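Local structure of uncharacterized protein (Leishmania major, 2B4W) at residues R48-L62 and A73-Y85. The protein is of unknown function but belongs to the DUF1861 family of the beta-fructosidase clan and may act on or bind carbohydrates. Sequence-based numbering, arbitrary orientation.
Sequences RVEKRDIWAASHVRL and AVPELSWELEDPY
R48 reaches across to D83 and E82 in two different ways. With CG anti to the backbone N (chi1 165°) and the chain extended as far as NE, the guanidinium lies alongside both acids. R48 NH1 donates to D83 OD1 at 2.8 Å, a salt bridge on the syn side but tilted out of both planes; OD1 also accepts from N32, which helps fix the carboxylate. E82 instead stacks on the guanidinium, the planes 28° apart. R48 NH2 and E82 OE2 are 3.3 Å apart, but the oxygen sits well off the guanidinium plane, so this is electrostatic pairing and not a directed bond.

The packing is tight around V60 and L62. V60 N meets W79 O at 2.7 Å and V60 O takes W79 N at 3.1 Å, a single antiparallel hydrogen-bonded pair. V60 CG1 approaches W79 CE3 to 3.7 Å while CG2 lies 3.8 Å from P84 CG, and Y46 meets the W79 ring edge-to-face. V74 N grips L62 O at 2.7 Å, nearly straight (172°), and L62 CD2 packs on L77 CD1 and V74 CG2. R61, bent at chi2 and chi3, lays its guanidinium against A73 CB and sends NH2 to V74 O at 3.1 Å, from well above the carbonyl plane; a water accepts from R61 NE and L62 N and lies against V74 O and L77 O.

On the open side, another water joins S58 O to the E80 carboxylate, and P75 and E76 project outward on the type II turn V74-L77.

Past the corner at D83 the chain enters strand 84-89, the edge of the next four-stranded antiparallel sheet; residues 73-83 thus link two sheets, consistent with the blade-to-blade connection of a five-bladed beta-propeller, the fold of the beta-fructosidase clan.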
loop_
_atom_site.group_PDB
_atom_site.type_symbol
_atom_site.label_atom_id
_atom_site.label_comp_id
_atom_site.label_asym_id
_atom_site.label_seq_id
_atom_site.Cartn_x
_atom_site.Cartn_y
_atom_site.Cartn_z
ATOM N N ARG A 48 -7.967 2.333 7.371
ATOM C CA ARG A 48 -7.976 3.712 7.855
ATOM C C ARG A 48 -9.433 4.110 8.006
ATOM O O ARG A 48 -10.202 4.010 7.032
ATOM C CB ARG A 48 -7.200 4.614 6.923
ATOM C CG ARG A 48 -7.354 6.101 7.025
ATOM C CD ARG A 48 -6.770 6.847 5.813
ATOM N NE ARG A 48 -6.735 8.259 6.077
ATOM C CZ ARG A 48 -6.082 9.269 5.591
ATOM N NH1 ARG A 48 -5.221 9.213 4.602
ATOM N NH2 ARG A 48 -6.313 10.472 6.138
ATOM N N VAL A 49 -9.822 4.427 9.207
ATOM C CA VAL A 49 -11.155 4.753 9.653
ATOM C C VAL A 49 -11.275 6.237 10.027
ATOM O O VAL A 49 -10.642 6.784 10.919
ATOM C CB VAL A 49 -11.558 3.867 10.841
ATOM C CG1 VAL A 49 -13.047 4.000 11.118
ATOM C CG2 VAL A 49 -11.181 2.429 10.503
ATOM N N GLU A 50 -12.151 6.904 9.279
ATOM C CA GLU A 50 -12.343 8.337 9.405
ATOM C C GLU A 50 -13.728 8.703 8.886
ATOM O O GLU A 50 -14.246 8.126 7.928
ATOM C CB GLU A 50 -11.203 9.030 8.690
ATOM C CG GLU A 50 -11.263 10.554 8.600
ATOM C CD GLU A 50 -10.070 11.068 7.811
ATOM O OE1 GLU A 50 -10.118 11.059 6.574
ATOM O OE2 GLU A 50 -9.064 11.473 8.419
ATOM N N LYS A 51 -14.304 9.670 9.578
ATOM C CA LYS A 51 -15.527 10.380 9.246
ATOM C C LYS A 51 -15.397 11.067 7.903
ATOM O O LYS A 51 -14.404 11.724 7.582
ATOM C CB LYS A 51 -15.832 11.402 10.353
ATOM C CG LYS A 51 -16.896 10.912 11.321
ATOM C CD LYS A 51 -17.499 11.986 12.200
ATOM C CE LYS A 51 -17.990 13.251 11.546
ATOM N NZ LYS A 51 -19.410 13.638 11.766
ATOM N N ARG A 52 -16.413 10.908 7.052
ATOM C CA ARG A 52 -16.251 11.474 5.735
ATOM C C ARG A 52 -16.169 13.002 5.737
ATOM O O ARG A 52 -15.480 13.590 4.891
ATOM C CB ARG A 52 -17.382 11.073 4.772
ATOM C CG ARG A 52 -16.859 11.439 3.383
ATOM C CD ARG A 52 -17.736 11.007 2.252
ATOM N NE ARG A 52 -17.963 9.572 2.195
ATOM C CZ ARG A 52 -18.913 9.006 1.464
ATOM N NH1 ARG A 52 -19.723 9.756 0.727
ATOM N NH2 ARG A 52 -19.030 7.688 1.491
ATOM N N ASP A 53 -16.868 13.640 6.676
ATOM C CA ASP A 53 -16.857 15.106 6.625
ATOM C C ASP A 53 -15.768 15.755 7.453
ATOM O O ASP A 53 -15.920 16.913 7.847
ATOM C CB ASP A 53 -18.214 15.645 7.095
ATOM C CG ASP A 53 -18.575 15.082 8.454
ATOM O OD1 ASP A 53 -17.664 14.494 9.070
ATOM O OD2 ASP A 53 -19.733 15.229 8.886
ATOM N N ILE A 54 -14.664 15.076 7.733
ATOM C CA ILE A 54 -13.554 15.752 8.401
ATOM C C ILE A 54 -12.215 15.181 7.952
ATOM O O ILE A 54 -12.135 14.020 7.548
ATOM C CB ILE A 54 -13.726 15.658 9.926
ATOM C CG1 ILE A 54 -12.449 15.591 10.755
ATOM C CG2 ILE A 54 -14.613 14.464 10.257
ATOM C CD1 ILE A 54 -12.438 16.410 12.022
ATOM N N TRP A 55 -11.174 16.001 8.029
ATOM C CA TRP A 55 -9.827 15.675 7.601
ATOM C C TRP A 55 -8.851 15.521 8.751
ATOM O O TRP A 55 -8.999 16.030 9.863
ATOM C CB TRP A 55 -9.377 16.772 6.602
ATOM C CG TRP A 55 -10.251 16.664 5.374
ATOM C CD1 TRP A 55 -11.557 17.036 5.243
ATOM C CD2 TRP A 55 -9.860 16.131 4.104
ATOM N NE1 TRP A 55 -12.004 16.770 3.969
ATOM C CE2 TRP A 55 -10.975 16.215 3.252
ATOM C CE3 TRP A 55 -8.667 15.595 3.619
ATOM C CZ2 TRP A 55 -10.937 15.780 1.925
ATOM C CZ3 TRP A 55 -8.635 15.168 2.307
ATOM C CH2 TRP A 55 -9.759 15.260 1.471
ATOM N N ALA A 56 -7.796 14.757 8.492
ATOM C CA ALA A 56 -6.778 14.452 9.482
ATOM C C ALA A 56 -7.348 13.986 10.823
ATOM O O ALA A 56 -6.780 14.440 11.825
ATOM C CB ALA A 56 -5.859 15.644 9.739
ATOM N N ALA A 57 -8.362 13.138 10.819
ATOM C CA ALA A 57 -9.066 12.599 11.965
ATOM C C ALA A 57 -9.339 11.088 11.871
ATOM O O ALA A 57 -10.469 10.660 12.110
ATOM C CB ALA A 57 -10.416 13.286 12.137
ATOM N N SER A 58 -8.306 10.339 11.520
ATOM C CA SER A 58 -8.283 8.902 11.337
ATOM C C SER A 58 -7.665 8.192 12.527
ATOM O O SER A 58 -6.865 8.813 13.210
ATOM C CB SER A 58 -7.475 8.557 10.070
ATOM O OG SER A 58 -7.946 9.495 9.127
ATOM N N HIS A 59 -8.099 6.953 12.664
ATOM C CA HIS A 59 -7.444 5.954 13.484
ATOM C C HIS A 59 -7.357 4.684 12.626
ATOM O O HIS A 59 -7.924 4.662 11.534
ATOM C CB HIS A 59 -8.184 5.710 14.792
ATOM C CG HIS A 59 -9.560 5.155 14.592
ATOM N ND1 HIS A 59 -10.606 5.886 14.095
ATOM C CD2 HIS A 59 -10.056 3.924 14.819
ATOM C CE1 HIS A 59 -11.689 5.142 14.030
ATOM N NE2 HIS A 59 -11.389 3.920 14.472
ATOM N N VAL A 60 -6.662 3.664 13.093
ATOM C CA VAL A 60 -6.583 2.431 12.328
ATOM C C VAL A 60 -7.242 1.295 13.101
ATOM O O VAL A 60 -7.036 1.120 14.303
ATOM C CB VAL A 60 -5.141 1.994 12.013
ATOM C CG1 VAL A 60 -5.140 0.510 11.634
ATOM C CG2 VAL A 60 -4.524 2.866 10.935
ATOM N N ARG A 61 -8.054 0.516 12.399
ATOM C CA ARG A 61 -8.612 -0.694 12.988
ATOM C C ARG A 61 -8.105 -1.948 12.268
ATOM O O ARG A 61 -7.659 -1.902 11.121
ATOM C CB ARG A 61 -10.134 -0.670 12.954
ATOM C CG ARG A 61 -10.758 0.388 13.855
ATOM C CD ARG A 61 -10.534 0.139 15.323
ATOM N NE ARG A 61 -11.338 -0.906 15.913
ATOM C CZ ARG A 61 -12.626 -1.114 16.046
ATOM N NH1 ARG A 61 -13.573 -0.297 15.603
ATOM N NH2 ARG A 61 -12.996 -2.226 16.678
ATOM N N LEU A 62 -8.189 -3.064 12.968
ATOM C CA LEU A 62 -7.933 -4.378 12.390
ATOM C C LEU A 62 -9.301 -5.003 12.078
ATOM O O LEU A 62 -10.118 -4.979 12.995
ATOM C CB LEU A 62 -7.163 -5.289 13.331
ATOM C CG LEU A 62 -6.896 -6.730 12.879
ATOM C CD1 LEU A 62 -5.849 -6.790 11.768
ATOM C CD2 LEU A 62 -6.474 -7.565 14.082
ATOM N N ALA A 73 -14.712 -5.388 12.055
ATOM C CA ALA A 73 -13.664 -4.825 12.899
ATOM C C ALA A 73 -13.419 -5.734 14.084
ATOM O O ALA A 73 -14.380 -6.289 14.632
ATOM C CB ALA A 73 -14.089 -3.421 13.330
ATOM N N VAL A 74 -12.159 -5.872 14.473
ATOM C CA VAL A 74 -11.869 -6.636 15.677
ATOM C C VAL A 74 -11.925 -5.702 16.892
ATOM O O VAL A 74 -11.174 -4.725 16.896
ATOM C CB VAL A 74 -10.490 -7.307 15.664
ATOM C CG1 VAL A 74 -10.146 -7.799 17.066
ATOM C CG2 VAL A 74 -10.450 -8.434 14.645
ATOM N N PRO A 75 -12.783 -6.021 17.845
ATOM C CA PRO A 75 -12.945 -5.204 19.049
ATOM C C PRO A 75 -11.644 -4.755 19.688
ATOM O O PRO A 75 -10.672 -5.502 19.725
ATOM C CB PRO A 75 -13.680 -6.180 20.000
ATOM C CG PRO A 75 -14.556 -6.934 19.059
ATOM C CD PRO A 75 -13.685 -7.197 17.862
ATOM N N GLU A 76 -11.631 -3.524 20.187
ATOM C CA GLU A 76 -10.707 -3.023 21.176
ATOM C C GLU A 76 -9.224 -3.006 20.818
ATOM O O GLU A 76 -8.380 -3.056 21.718
ATOM C CB GLU A 76 -10.826 -3.887 22.450
ATOM C CG GLU A 76 -12.138 -3.629 23.187
ATOM C CD GLU A 76 -12.328 -4.580 24.351
ATOM O OE1 GLU A 76 -11.367 -4.784 25.125
ATOM O OE2 GLU A 76 -13.452 -5.116 24.462
ATOM N N LEU A 77 -8.904 -2.930 19.554
ATOM C CA LEU A 77 -7.602 -2.734 18.962
ATOM C C LEU A 77 -7.679 -1.479 18.079
ATOM O O LEU A 77 -8.600 -1.379 17.267
ATOM C CB LEU A 77 -7.152 -3.875 18.078
ATOM C CG LEU A 77 -6.900 -5.252 18.673
ATOM C CD1 LEU A 77 -6.539 -6.229 17.558
ATOM C CD2 LEU A 77 -5.796 -5.191 19.705
ATOM N N SER A 78 -6.726 -0.574 18.242
ATOM C CA SER A 78 -6.659 0.554 17.328
ATOM C C SER A 78 -5.297 1.220 17.420
ATOM O O SER A 78 -4.546 0.994 18.364
ATOM C CB SER A 78 -7.770 1.562 17.636
ATOM O OG SER A 78 -7.412 2.329 18.768
ATOM N N TRP A 79 -4.982 2.031 16.422
ATOM C CA TRP A 79 -3.724 2.759 16.331
ATOM C C TRP A 79 -4.039 4.171 15.845
ATOM O O TRP A 79 -4.929 4.344 15.014
ATOM C CB TRP A 79 -2.719 2.047 15.418
ATOM C CG TRP A 79 -2.421 0.643 15.865
ATOM C CD1 TRP A 79 -1.326 0.263 16.597
ATOM C CD2 TRP A 79 -3.177 -0.559 15.643
ATOM N NE1 TRP A 79 -1.364 -1.083 16.838
ATOM C CE2 TRP A 79 -2.486 -1.621 16.263
ATOM C CE3 TRP A 79 -4.371 -0.853 14.981
ATOM C CZ2 TRP A 79 -2.963 -2.927 16.224
ATOM C CZ3 TRP A 79 -4.860 -2.143 14.930
ATOM C CH2 TRP A 79 -4.139 -3.171 15.561
ATOM N N GLU A 80 -3.331 5.168 16.377
ATOM C CA GLU A 80 -3.530 6.558 16.004
ATOM C C GLU A 80 -2.691 6.893 14.778
ATOM O O GLU A 80 -1.677 7.575 14.895
ATOM C CB GLU A 80 -3.133 7.557 17.101
ATOM C CG GLU A 80 -3.783 7.230 18.424
ATOM C CD GLU A 80 -5.291 7.357 18.381
ATOM O OE1 GLU A 80 -5.776 8.367 17.834
ATOM O OE2 GLU A 80 -5.978 6.439 18.882
ATOM N N LEU A 81 -3.130 6.375 13.640
ATOM C CA LEU A 81 -2.439 6.574 12.389
ATOM C C LEU A 81 -3.427 6.629 11.229
ATOM O O LEU A 81 -4.573 6.244 11.413
ATOM C CB LEU A 81 -1.432 5.429 12.137
ATOM C CG LEU A 81 -0.459 5.038 13.233
ATOM C CD1 LEU A 81 -0.011 3.587 13.107
ATOM C CD2 LEU A 81 0.756 5.964 13.239
ATOM N N GLU A 82 -2.927 7.066 10.081
ATOM C CA GLU A 82 -3.497 7.011 8.760
ATOM C C GLU A 82 -2.778 5.986 7.872
ATOM O O GLU A 82 -1.636 5.625 8.151
ATOM C CB GLU A 82 -3.414 8.374 8.042
ATOM C CG GLU A 82 -3.805 9.552 8.921
ATOM C CD GLU A 82 -3.763 10.879 8.191
ATOM O OE1 GLU A 82 -2.985 11.025 7.220
ATOM O OE2 GLU A 82 -4.528 11.772 8.607
ATOM N N ASP A 83 -3.429 5.564 6.797
ATOM C CA ASP A 83 -2.845 4.756 5.732
ATOM C C ASP A 83 -1.950 3.625 6.228
ATOM O O ASP A 83 -0.728 3.704 6.052
ATOM C CB ASP A 83 -2.000 5.624 4.811
ATOM C CG ASP A 83 -2.802 6.783 4.247
ATOM O OD1 ASP A 83 -4.039 6.704 4.362
ATOM O OD2 ASP A 83 -2.181 7.725 3.721
ATOM N N PRO A 84 -2.544 2.610 6.833
ATOM C CA PRO A 84 -1.721 1.516 7.375
ATOM C C PRO A 84 -1.100 0.665 6.259
ATOM O O PRO A 84 -1.552 0.665 5.118
ATOM C CB PRO A 84 -2.710 0.716 8.196
ATOM C CG PRO A 84 -4.048 1.046 7.644
ATOM C CD PRO A 84 -3.992 2.399 7.019
ATOM N N TYR A 85 -0.024 -0.047 6.566
ATOM C CA TYR A 85 0.757 -0.817 5.604
ATOM C C TYR A 85 1.606 -1.875 6.307
ATOM O O TYR A 85 2.063 -1.693 7.429
ATOM C CB TYR A 85 1.671 0.013 4.720
ATOM C CG TYR A 85 2.687 0.913 5.354
ATOM C CD1 TYR A 85 2.275 2.180 5.774
ATOM C CD2 TYR A 85 4.015 0.550 5.538
ATOM C CE1 TYR A 85 3.187 3.042 6.360
ATOM C CE2 TYR A 85 4.921 1.413 6.127
ATOM C CZ TYR A 85 4.494 2.661 6.534
ATOM O OH TYR A 85 5.349 3.561 7.125
HETATM O O HOH W 1 -5.258 11.341 10.972
HETATM O O HOH W 2 -5.534 9.129 15.260
HETATM O O HOH W 3 -9.485 -3.160 15.595
#